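PDB 4GKP: spindle pole body-associated protein VIK1 from Candida glabrata, which probably binds microtubules through a noncatalytic, kinesin motor-like domain and associates with the kinesin Kar3. Local coordinates for residues Thr115-Met120 against Ser156-Leu161. Numbering follows the deposited sequence.
Sequences TLQYVM and STLITL
Leu116 and Ile159 form an antiparallel hydrogen-bonded pair: Leu116 N donates to Ile159 O at 2.7 Å, and Ile159 N returns a bond to Leu116 O at 3.1 Å, both nearly straight. On the face shared by Thr115 and Thr160, a non-hydrogen-bonded pair, Thr115 packs CB and CG2 against the forked end of Leu158, CG2 to Leu158 CD2 being 3.8 Å. On the other face, CB of Leu116 meets CD2 of Leu161 at 3.8 Å, the two side chains running roughly at right angles. Beyond Leu158 the backbones part, and Gln117 bridges the gap. Its CG, anti to the carbonyl carbon (chi1 -70°), passes beside Thr157 O, and NE2 donates to Ser156 O at 2.8 Å. That oxygen lies almost in the amide plane, though the donor is tilted 30° from the carbonyl plane; a second bond, to Leu154 O, helps fix the amide. A water forms a second link, accepting from Tyr118 N (2.9 Å) and hydrogen-bonded to Ser156 OG, with Thr157 O also within hydrogen-bonding distance of it. Because strand 112-121 also pairs with strand 183-192, the short strand 159-160 extends the mixed central sheet of a kinesin motor-like fold.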
loop_
_atom_site.group_PDB
_atom_site.type_symbol
_atom_site.label_atom_id
_atom_site.label_comp_id
_atom_site.label_asym_id
_atom_site.label_seq_id
_atom_site.Cartn_x
_atom_site.Cartn_y
_atom_site.Cartn_z
ATOM N N THR A 115 -13.850 7.978 -5.777
ATOM C CA THR A 115 -14.073 6.874 -6.700
ATOM C C THR A 115 -13.035 5.779 -6.481
ATOM O O THR A 115 -11.950 6.030 -5.946
ATOM C CB THR A 115 -13.967 7.303 -8.186
ATOM O OG1 THR A 115 -12.615 7.659 -8.494
ATOM C CG2 THR A 115 -14.847 8.478 -8.479
ATOM N N LEU A 116 -13.369 4.563 -6.900
ATOM C CA LEU A 116 -12.419 3.472 -6.855
ATOM C C LEU A 116 -12.396 2.726 -8.188
ATOM O O LEU A 116 -13.421 2.528 -8.818
ATOM C CB LEU A 116 -12.750 2.529 -5.699
ATOM C CG LEU A 116 -12.005 1.188 -5.592
ATOM C CD1 LEU A 116 -10.514 1.423 -5.354
ATOM C CD2 LEU A 116 -12.608 0.288 -4.510
ATOM N N GLN A 117 -11.202 2.368 -8.630
ATOM C CA GLN A 117 -11.015 1.367 -9.668
ATOM C C GLN A 117 -9.983 0.385 -9.150
ATOM O O GLN A 117 -9.000 0.783 -8.534
ATOM C CB GLN A 117 -10.506 2.005 -10.940
ATOM C CG GLN A 117 -11.532 2.865 -11.646
ATOM C CD GLN A 117 -10.896 3.674 -12.757
ATOM O OE1 GLN A 117 -10.015 4.513 -12.507
ATOM N NE2 GLN A 117 -11.296 3.390 -13.998
ATOM N N TYR A 118 -10.192 -0.892 -9.421
ATOM C CA TYR A 118 -9.394 -1.937 -8.800
ATOM C C TYR A 118 -9.014 -3.010 -9.817
ATOM O O TYR A 118 -9.872 -3.735 -10.314
ATOM C CB TYR A 118 -10.212 -2.556 -7.658
ATOM C CG TYR A 118 -9.484 -3.530 -6.751
ATOM C CD1 TYR A 118 -8.094 -3.518 -6.629
ATOM C CD2 TYR A 118 -10.202 -4.423 -5.969
ATOM C CE1 TYR A 118 -7.445 -4.382 -5.778
ATOM C CE2 TYR A 118 -9.566 -5.301 -5.119
ATOM C CZ TYR A 118 -8.191 -5.275 -5.028
ATOM O OH TYR A 118 -7.575 -6.149 -4.169
ATOM N N VAL A 119 -7.728 -3.138 -10.110
ATOM C CA VAL A 119 -7.303 -4.167 -11.045
ATOM C C VAL A 119 -6.161 -5.054 -10.533
ATOM O O VAL A 119 -5.305 -4.607 -9.774
ATOM C CB VAL A 119 -6.873 -3.553 -12.397
ATOM C CG1 VAL A 119 -8.058 -2.909 -13.118
ATOM C CG2 VAL A 119 -5.731 -2.560 -12.217
ATOM N N MET A 120 -6.144 -6.310 -10.974
ATOM C CA MET A 120 -4.932 -7.116 -10.926
ATOM C C MET A 120 -4.084 -6.855 -12.178
ATOM O O MET A 120 -4.563 -6.978 -13.295
ATOM C CB MET A 120 -5.272 -8.603 -10.807
ATOM C CG MET A 120 -4.092 -9.442 -10.326
ATOM S SD MET A 120 -3.816 -10.978 -11.228
ATOM C CE MET A 120 -3.670 -10.400 -12.927
ATOM N N SER A 156 -10.861 0.432 -16.355
ATOM C CA SER A 156 -11.718 -0.544 -15.705
ATOM C C SER A 156 -12.908 0.123 -15.003
ATOM O O SER A 156 -12.954 1.342 -14.871
ATOM C CB SER A 156 -10.905 -1.378 -14.727
ATOM O OG SER A 156 -10.423 -0.583 -13.663
ATOM N N THR A 157 -13.849 -0.702 -14.551
ATOM C CA THR A 157 -15.043 -0.288 -13.836
ATOM C C THR A 157 -14.767 0.716 -12.699
ATOM O O THR A 157 -13.875 0.508 -11.859
ATOM C CB THR A 157 -15.742 -1.532 -13.241
ATOM O OG1 THR A 157 -15.840 -2.550 -14.254
ATOM C CG2 THR A 157 -17.137 -1.201 -12.672
ATOM N N LEU A 158 -15.556 1.787 -12.662
ATOM C CA LEU A 158 -15.388 2.808 -11.633
ATOM C C LEU A 158 -16.633 2.826 -10.763
ATOM O O LEU A 158 -17.745 2.765 -11.270
ATOM C CB LEU A 158 -15.124 4.177 -12.277
ATOM C CG LEU A 158 -14.946 5.416 -11.379
ATOM C CD1 LEU A 158 -13.995 6.425 -12.005
ATOM C CD2 LEU A 158 -16.296 6.055 -11.063
ATOM N N ILE A 159 -16.439 2.857 -9.454
ATOM C CA ILE A 159 -17.532 3.055 -8.524
ATOM C C ILE A 159 -17.189 4.226 -7.602
ATOM O O ILE A 159 -16.020 4.604 -7.477
ATOM C CB ILE A 159 -17.856 1.796 -7.675
ATOM C CG1 ILE A 159 -16.715 1.444 -6.701
ATOM C CG2 ILE A 159 -18.270 0.622 -8.562
ATOM C CD1 ILE A 159 -17.118 0.437 -5.638
ATOM N N THR A 160 -18.204 4.802 -6.973
ATOM C CA THR A 160 -17.965 5.665 -5.826
ATOM C C THR A 160 -18.010 4.782 -4.604
ATOM O O THR A 160 -18.734 3.793 -4.575
ATOM C CB THR A 160 -19.023 6.773 -5.706
ATOM O OG1 THR A 160 -20.331 6.177 -5.652
ATOM C CG2 THR A 160 -18.934 7.715 -6.910
ATOM N N LEU A 161 -17.241 5.129 -3.590
ATOM C CA LEU A 161 -17.138 4.271 -2.414
ATOM C C LEU A 161 -18.459 4.001 -1.689
ATOM O O LEU A 161 -18.617 2.940 -1.075
ATOM C CB LEU A 161 -16.130 4.829 -1.422
ATOM C CG LEU A 161 -14.663 4.798 -1.792
ATOM C CD1 LEU A 161 -13.888 5.110 -0.522
ATOM C CD2 LEU A 161 -14.260 3.445 -2.354
HETATM O O HOH W 1 -11.880 -1.485 -11.667
#